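Putative periplasmic protein (Wolinella succinogenes, PDB 3KN3) probably binds a solute in the periplasm for an ABC-type, possibly tungstate, uptake system and can hold glutathione. Local coordinates at residues Gly19-Leu24 against Val34-Val39; Thr79-Asn84 against Asp226-Glu231; Gln96-Met101 against Phe107-Lys112. One frame throughout, in Å; residues are numbered along the deposited sequence.

Contact 1 of 3, residues Gly19-Leu24 against Val34-Val39; sequences GLLDVL and VDLKWV
L21 lies over a face of the indole of W38. Its CD1 methyl stands 3.6 Å from the centroid of the five-membered ring and only 6° off the ring normal, a nearly perfect CH-pi contact in which the C-H bonds meet the electron-rich face. The CB of L21 follows on the same face, 3.8 Å from W38 CZ2 near the rim, so the leucine runs along the indole in the opposite sense to the tryptophan side chain. The other methyl of L21, CD2, comes loosely to L36 CD2, at 4.4 Å. D22 completes the shell from the side: its OD2 lies in the plane of the ring at the benzo edge, 3.7 Å from W38 CZ2, with the carboxylate turned 78° to the indole.

What places the ring is its first torsion (63°), which sets CG between the backbone N and the carbonyl carbon and brings the indole across to the helix; NE1 is then anchored by D16 OD1. M9 of strand 6-12 packs against L21, L36 and W38. That strand pairs in parallel with strand 35-41, and helices 13-18 and 20-32 connect the two, a beta-alpha-beta crossover. G19, at the N-cap position of helix 20-32, has a positive phi at which a CB would press on the carbonyl O of the residue before.

Leucines suit the buried side and the aspartate the solvent side. Attraction here is chiefly dispersion, and the carboxylate probably adds a weak electrostatic pull on the electropositive ring edge, so that an amphipathic tryptophan can close a partly exposed margin of the core.

Contact 2 of 3, residues Thr79-Asn84 against Asp226-Glu231; sequences TPVMYN and DWIVSE
I228 meets V81 methyl to methyl: their CG2 atoms are 3.8 Å apart where the two side chains cross at about a right angle. The isoleucine gives up the most surface here, because its gamma methyl is directed at the strand by lying anti to the backbone N, which sends the longer CG1 branch another way, to L24 of helix 20-32. This beta-branched residue thus serves two neighbours at once.

T79 is the second anchor. T79 CG2 touches V229 CG2 at 3.7 Å, again crosswise. More loosely, T79 CG2 lies 4.3 Å from I228 CG2. With CG2 anti to the backbone N (OG1 at chi1 -67°), the hydroxyl is left to one side and is bonded to the carbonyl O of D77, so this buried residue offers the helix its apolar branch. Valine at 81 needs no such arrangement; beta-branched residues like both of these suit an extended strand, and backbone bonds from T79 to I205 and from V81 to Y203 tie theirs to strand 202-208.

The helix ends at V229, within the contact. Just beyond, the W227 carbonyl O takes two bonds from S230, from OG at 3.0 Å and from N at 3.2 Å, the hydroxyl approaching in the carbonyl plane on a lone pair. Serine suits this junction, since it closes one helix and stands at the N-cap of the next, helix 231-238.

Between strand and helix themselves the meeting is of methyl groups alone, with the T79 hydroxyl satisfied by D77; adhesion therefore rests on shape and dispersion, with V229 at the exposed margin.

Contact 3 of 3, residues Gln96-Met101 against Phe107-Lys112; sequences QKFTGM and FKLIEK
The carbonyl O of Q96 is gripped twice by T99, from its N at 3.3 Å and its OG1 at 3.2 Å, both on the same face of the carbonyl plane; this closes the weakly bonded helical turn that ends at about F98, the residue that packs on L109. The hydroxyl comes in tilted 21° from that plane, and the two bonds together pin the end of the helix. A type II turn follows, closed by M101 N to F98 O at 2.8 Å, with G100 taking the positive phi that suits its third position.

Three side chains of the helix end and turn gather round one methyl. CD2 of L109 lies 3.7 Å from F98 CE2, approached obliquely to the ring, 3.9 Å from CE of selenomethionine M101, which reaches it extended and crosswise, and 4.2 Å from K97 CG. Leucine fits because, with CG anti to the backbone N (chi1 -173°), its CD2 points from helix 103-113 at the first helix and turn. The side chain of the lysine contributes its aliphatic stem, which also lies over the rim of one face of the F98 ring; its NZ goes on to a salt bridge with E113. Deeper in, F98 CZ meets I110 CG1 at 3.8 Å, and both residues rest on L168 of strand 168-172. With an alanine at F98, the ring that fills the space between L109, I110 and the strand would be gone, and the two helices would probably lose their main apolar link, with the leucine methyl freer to shift.

Two consecutive short helices, linked through a type II turn and packed on strand 168-172, a central strand of the mixed sheet, cover the second alpha/beta lobe of a periplasmic binding protein fold.

In the fold
Contacts 1 and 2 belong to one lobe, their centres 14 Å apart, and they fuse through helix 20-32: L24 O lies 3.5 Å from W227 CH2, and L20 CB is 4.0 Å from Y83 CE2. Both pack on the same sheet, whose residues also line the glutathione site, though no glutathione is bound in this chain; the side chain of V81 is about 5 Å from that of Y203, and that of L21 about 8 Å from that of T12. Contact 3 is in the other lobe, its centre 39 Å from contact 1 and 32 Å from contact 2, and is nested in the chain loop that contact 2 closes. That lobe carries the site residues R120, G125 and T126, consistent with a ligand cleft between lobes.

Contact 1 of 3, residues Gly19-Leu24 against Val34-Val39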
# COMPACT_ATOMS: atom_id res chain seq x y z
N GLY A 19 9.88 -2.34 4.87
CA GLY A 19 11.21 -1.78 4.86
C GLY A 19 11.31 -0.34 4.35
O GLY A 19 12.38 0.26 4.42
N LEU A 20 10.21 0.23 3.87
CA LEU A 20 10.21 1.63 3.43
C LEU A 20 10.95 2.55 4.42
O LEU A 20 11.78 3.35 4.03
CB LEU A 20 8.77 2.12 3.21
CG LEU A 20 8.55 3.55 2.71
CD1 LEU A 20 9.40 3.84 1.47
CD2 LEU A 20 7.07 3.80 2.42
N LEU A 21 10.64 2.41 5.71
CA LEU A 21 11.20 3.32 6.71
C LEU A 21 12.71 3.17 6.85
O LEU A 21 13.42 4.15 7.06
CB LEU A 21 10.54 3.09 8.07
CG LEU A 21 9.10 3.59 8.12
CD1 LEU A 21 8.42 3.10 9.36
CD2 LEU A 21 9.12 5.09 8.05
N ASP A 22 13.17 1.93 6.73
CA ASP A 22 14.59 1.62 6.82
C ASP A 22 15.35 2.15 5.63
O ASP A 22 16.56 2.29 5.67
CB ASP A 22 14.77 0.11 6.93
CG ASP A 22 14.04 -0.46 8.13
OD1 ASP A 22 12.89 -0.90 7.96
OD2 ASP A 22 14.61 -0.42 9.24
N VAL A 23 14.62 2.45 4.56
CA VAL A 23 15.22 3.09 3.41
C VAL A 23 15.29 4.61 3.65
O VAL A 23 16.35 5.22 3.50
CB VAL A 23 14.44 2.80 2.15
CG1 VAL A 23 15.08 3.51 0.97
CG2 VAL A 23 14.37 1.29 1.89
N LEU A 24 14.15 5.20 4.03
CA LEU A 24 14.05 6.64 4.25
C LEU A 24 14.95 7.16 5.38
O LEU A 24 15.56 8.20 5.24
CB LEU A 24 12.59 7.02 4.51
CG LEU A 24 11.66 6.71 3.33
CD1 LEU A 24 10.20 6.95 3.66
CD2 LEU A 24 12.07 7.55 2.13
N VAL A 34 19.00 14.47 11.23
CA VAL A 34 17.93 14.02 12.13
C VAL A 34 17.72 12.50 12.10
O VAL A 34 17.66 11.90 11.03
CB VAL A 34 16.58 14.66 11.77
CG1 VAL A 34 15.44 14.01 12.59
CG2 VAL A 34 16.62 16.18 11.96
N ASP A 35 17.60 11.90 13.29
CA ASP A 35 17.25 10.49 13.40
C ASP A 35 15.74 10.23 13.48
O ASP A 35 15.05 10.72 14.37
CB ASP A 35 17.92 9.86 14.62
CG ASP A 35 19.39 9.60 14.41
OD1 ASP A 35 19.77 9.19 13.29
OD2 ASP A 35 20.17 9.79 15.37
N LEU A 36 15.26 9.42 12.55
CA LEU A 36 13.90 8.91 12.57
C LEU A 36 13.74 7.79 13.61
O LEU A 36 14.45 6.79 13.58
CB LEU A 36 13.56 8.36 11.19
CG LEU A 36 12.16 8.67 10.68
CD1 LEU A 36 11.94 10.17 10.76
CD2 LEU A 36 12.00 8.16 9.25
N LYS A 37 12.81 7.97 14.53
CA LYS A 37 12.52 6.94 15.52
C LYS A 37 11.05 6.57 15.41
O LYS A 37 10.17 7.44 15.49
CB LYS A 37 12.87 7.44 16.94
CG LYS A 37 14.36 7.66 17.22
CD LYS A 37 15.15 6.35 17.33
CE LYS A 37 14.70 5.44 18.50
NZ LYS A 37 15.45 5.70 19.78
N TRP A 38 10.75 5.30 15.20
CA TRP A 38 9.36 4.94 15.02
C TRP A 38 8.89 3.76 15.87
O TRP A 38 9.67 2.91 16.25
CB TRP A 38 9.04 4.68 13.54
CG TRP A 38 9.78 3.53 12.90
CD1 TRP A 38 9.37 2.23 12.83
CD2 TRP A 38 11.05 3.59 12.23
NE1 TRP A 38 10.31 1.47 12.16
CE2 TRP A 38 11.35 2.28 11.78
CE3 TRP A 38 11.98 4.61 11.98
CZ2 TRP A 38 12.51 1.98 11.08
CZ3 TRP A 38 13.13 4.31 11.28
CH2 TRP A 38 13.39 3.01 10.84
N VAL A 39 7.60 3.74 16.15
CA VAL A 39 7.02 2.61 16.81
C VAL A 39 5.93 2.08 15.90
O VAL A 39 5.13 2.85 15.37
CB VAL A 39 6.46 2.97 18.17
CG1 VAL A 39 6.05 1.71 18.90
CG2 VAL A 39 7.51 3.71 18.98

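Contact 2 of 3, residues Thr79-Asn84 against Asp226-Glu231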
# COMPACT_ATOMS: atom_id res chain seq x y z
N THR A 79 0.35 13.72 3.32
CA THR A 79 1.34 13.70 2.26
C THR A 79 1.62 12.25 1.84
O THR A 79 2.18 11.47 2.61
CB THR A 79 2.67 14.35 2.76
OG1 THR A 79 2.47 15.75 2.99
CG2 THR A 79 3.82 14.13 1.78
N PRO A 80 1.23 11.86 0.61
CA PRO A 80 1.42 10.47 0.18
C PRO A 80 2.84 10.13 -0.26
O PRO A 80 3.51 10.95 -0.88
CB PRO A 80 0.47 10.34 -1.01
CG PRO A 80 -0.49 11.48 -0.87
CD PRO A 80 0.33 12.59 -0.30
N VAL A 81 3.27 8.92 0.08
CA VAL A 81 4.51 8.37 -0.44
C VAL A 81 4.17 7.10 -1.20
O VAL A 81 3.61 6.16 -0.65
CB VAL A 81 5.50 8.02 0.69
CG1 VAL A 81 6.76 7.36 0.12
CG2 VAL A 81 5.82 9.25 1.52
N MSE A 82 4.50 7.07 -2.48
CA MSE A 82 4.03 5.96 -3.29
C MSE A 82 5.08 4.87 -3.28
O MSE A 82 6.27 5.15 -3.40
CB MSE A 82 3.73 6.41 -4.70
CG MSE A 82 4.94 6.45 -5.58
SE MSE A 82 4.46 5.84 -7.36
CE MSE A 82 3.18 7.23 -7.81
N TYR A 83 4.64 3.63 -3.14
CA TYR A 83 5.59 2.54 -2.93
C TYR A 83 4.89 1.21 -2.95
O TYR A 83 3.76 1.08 -2.47
CB TYR A 83 6.27 2.73 -1.58
CG TYR A 83 7.44 1.81 -1.32
CD1 TYR A 83 8.64 1.98 -1.99
CD2 TYR A 83 7.35 0.81 -0.37
CE1 TYR A 83 9.72 1.15 -1.74
CE2 TYR A 83 8.43 -0.03 -0.11
CZ TYR A 83 9.61 0.14 -0.80
OH TYR A 83 10.69 -0.69 -0.54
N ASN A 84 5.57 0.21 -3.50
CA ASN A 84 5.07 -1.16 -3.43
C ASN A 84 3.72 -1.27 -4.14
O ASN A 84 2.73 -1.67 -3.53
CB ASN A 84 4.94 -1.58 -1.97
CG ASN A 84 4.63 -3.06 -1.80
OD1 ASN A 84 4.91 -3.88 -2.68
ND2 ASN A 84 4.07 -3.41 -0.63
N ASP A 226 8.62 18.10 4.06
CA ASP A 226 9.14 18.88 2.94
C ASP A 226 10.24 18.09 2.23
O ASP A 226 10.34 18.09 1.01
CB ASP A 226 9.67 20.24 3.41
CG ASP A 226 8.56 21.18 3.89
OD1 ASP A 226 7.37 20.90 3.63
OD2 ASP A 226 8.89 22.21 4.52
N TRP A 227 11.06 17.40 3.01
CA TRP A 227 12.15 16.60 2.44
C TRP A 227 11.59 15.53 1.50
O TRP A 227 12.01 15.40 0.36
CB TRP A 227 12.96 15.98 3.59
CG TRP A 227 14.03 15.03 3.19
CD1 TRP A 227 15.26 15.36 2.69
CD2 TRP A 227 14.00 13.61 3.29
NE1 TRP A 227 15.98 14.22 2.45
CE2 TRP A 227 15.24 13.13 2.82
CE3 TRP A 227 13.05 12.69 3.74
CZ2 TRP A 227 15.55 11.76 2.78
CZ3 TRP A 227 13.35 11.33 3.69
CH2 TRP A 227 14.59 10.89 3.21
N ILE A 228 10.60 14.79 1.99
CA ILE A 228 9.92 13.76 1.22
C ILE A 228 9.30 14.31 -0.07
O ILE A 228 9.41 13.75 -1.15
CB ILE A 228 8.80 13.17 2.07
CG1 ILE A 228 9.38 12.22 3.13
CG2 ILE A 228 7.77 12.48 1.20
CD1 ILE A 228 9.74 10.86 2.61
N VAL A 229 8.66 15.45 0.06
CA VAL A 229 7.95 16.07 -1.03
C VAL A 229 8.90 16.71 -2.06
O VAL A 229 8.52 16.93 -3.21
CB VAL A 229 6.97 17.09 -0.44
CG1 VAL A 229 7.12 18.43 -1.10
CG2 VAL A 229 5.55 16.55 -0.46
N SER A 230 10.14 16.99 -1.64
CA SER A 230 11.13 17.64 -2.51
C SER A 230 11.44 16.83 -3.76
O SER A 230 11.45 15.59 -3.72
CB SER A 230 12.44 17.92 -1.75
OG SER A 230 13.38 16.87 -1.91
N GLU A 231 11.73 17.53 -4.85
CA GLU A 231 11.93 16.87 -6.14
C GLU A 231 13.00 15.78 -6.05
O GLU A 231 12.79 14.65 -6.52
CB GLU A 231 12.27 17.88 -7.24
CG GLU A 231 12.07 17.32 -8.64
CD GLU A 231 10.76 16.55 -8.78
OE1 GLU A 231 9.68 17.17 -8.65
OE2 GLU A 231 10.81 15.32 -9.01

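Contact 3 of 3, residues Gln96-Met101 against Phe107-Lys112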
# COMPACT_ATOMS: atom_id res chain seq x y z
N GLN A 96 0.08 -12.64 -22.44
CA GLN A 96 -0.36 -12.26 -23.78
C GLN A 96 -1.79 -11.72 -23.80
O GLN A 96 -2.08 -10.74 -24.48
CB GLN A 96 -0.23 -13.43 -24.76
CG GLN A 96 1.18 -13.68 -25.19
CD GLN A 96 1.91 -12.39 -25.49
OE1 GLN A 96 2.85 -12.02 -24.80
NE2 GLN A 96 1.44 -11.67 -26.51
N LYS A 97 -2.66 -12.36 -23.04
CA LYS A 97 -4.08 -12.03 -23.00
C LYS A 97 -4.41 -10.54 -22.79
O LYS A 97 -5.37 -10.03 -23.38
CB LYS A 97 -4.78 -12.86 -21.92
CG LYS A 97 -6.28 -12.88 -22.04
CD LYS A 97 -6.88 -13.74 -20.95
CE LYS A 97 -8.30 -14.17 -21.29
NZ LYS A 97 -8.34 -15.08 -22.46
N PHE A 98 -3.63 -9.86 -21.95
CA PHE A 98 -3.92 -8.49 -21.53
C PHE A 98 -2.94 -7.46 -22.07
O PHE A 98 -3.04 -6.28 -21.75
CB PHE A 98 -3.95 -8.39 -20.01
CG PHE A 98 -5.00 -9.26 -19.36
CD1 PHE A 98 -4.65 -10.16 -18.36
CD2 PHE A 98 -6.32 -9.19 -19.77
CE1 PHE A 98 -5.62 -10.97 -17.76
CE2 PHE A 98 -7.30 -9.99 -19.17
CZ PHE A 98 -6.94 -10.88 -18.17
N THR A 99 -1.99 -7.88 -22.90
CA THR A 99 -0.97 -6.95 -23.36
C THR A 99 -1.58 -5.67 -23.97
O THR A 99 -2.51 -5.72 -24.77
CB THR A 99 0.03 -7.59 -24.34
OG1 THR A 99 -0.69 -8.08 -25.48
CG2 THR A 99 0.75 -8.76 -23.68
N GLY A 100 -1.05 -4.52 -23.55
CA GLY A 100 -1.55 -3.25 -24.03
C GLY A 100 -2.78 -2.74 -23.31
O GLY A 100 -3.19 -1.61 -23.51
N MSE A 101 -3.38 -3.56 -22.45
CA MSE A 101 -4.64 -3.16 -21.84
C MSE A 101 -4.53 -2.40 -20.52
O MSE A 101 -3.57 -2.56 -19.78
CB MSE A 101 -5.54 -4.36 -21.66
CG MSE A 101 -6.02 -4.95 -22.97
SE MSE A 101 -7.28 -6.41 -22.58
CE MSE A 101 -7.27 -7.31 -24.32
N PHE A 107 -10.16 -6.16 -16.55
CA PHE A 107 -11.23 -6.62 -15.67
C PHE A 107 -12.55 -6.87 -16.42
O PHE A 107 -13.21 -7.88 -16.18
CB PHE A 107 -11.44 -5.67 -14.49
CG PHE A 107 -10.47 -5.87 -13.37
CD1 PHE A 107 -9.21 -6.41 -13.63
CD2 PHE A 107 -10.79 -5.50 -12.07
CE1 PHE A 107 -8.30 -6.58 -12.61
CE2 PHE A 107 -9.88 -5.66 -11.04
CZ PHE A 107 -8.64 -6.22 -11.31
N LYS A 108 -12.91 -5.97 -17.33
CA LYS A 108 -14.06 -6.20 -18.21
C LYS A 108 -13.92 -7.51 -18.96
O LYS A 108 -14.89 -8.25 -19.11
CB LYS A 108 -14.20 -5.05 -19.22
CG LYS A 108 -15.23 -4.00 -18.82
CD LYS A 108 -14.76 -2.58 -19.13
CE LYS A 108 -15.72 -1.54 -18.53
NZ LYS A 108 -15.07 -0.21 -18.28
N LEU A 109 -12.71 -7.80 -19.43
CA LEU A 109 -12.44 -9.01 -20.17
C LEU A 109 -12.59 -10.23 -19.26
O LEU A 109 -13.15 -11.24 -19.66
CB LEU A 109 -11.02 -8.98 -20.75
CG LEU A 109 -10.72 -10.15 -21.70
CD1 LEU A 109 -11.79 -10.23 -22.79
CD2 LEU A 109 -9.32 -10.01 -22.32
N ILE A 110 -12.06 -10.11 -18.06
CA ILE A 110 -12.17 -11.14 -17.04
C ILE A 110 -13.63 -11.48 -16.80
O ILE A 110 -14.01 -12.65 -16.76
CB ILE A 110 -11.49 -10.69 -15.73
CG1 ILE A 110 -9.97 -10.78 -15.87
CG2 ILE A 110 -11.95 -11.52 -14.57
CD1 ILE A 110 -9.21 -10.03 -14.80
N GLU A 111 -14.46 -10.45 -16.65
CA GLU A 111 -15.88 -10.68 -16.47
C GLU A 111 -16.51 -11.35 -17.69
O GLU A 111 -17.18 -12.38 -17.58
CB GLU A 111 -16.59 -9.37 -16.18
CG GLU A 111 -18.02 -9.56 -15.78
CD GLU A 111 -18.72 -8.26 -15.51
OE1 GLU A 111 -18.48 -7.31 -16.28
OE2 GLU A 111 -19.51 -8.20 -14.54
N LYS A 112 -16.29 -10.75 -18.86
CA LYS A 112 -16.82 -11.28 -20.11
C LYS A 112 -16.48 -12.76 -20.30
O LYS A 112 -17.36 -13.59 -20.52
CB LYS A 112 -16.32 -10.43 -21.30
CG LYS A 112 -16.76 -10.93 -22.68
CD LYS A 112 -16.79 -9.79 -23.72
CE LYS A 112 -15.74 -9.95 -24.81
NZ LYS A 112 -16.15 -10.88 -25.91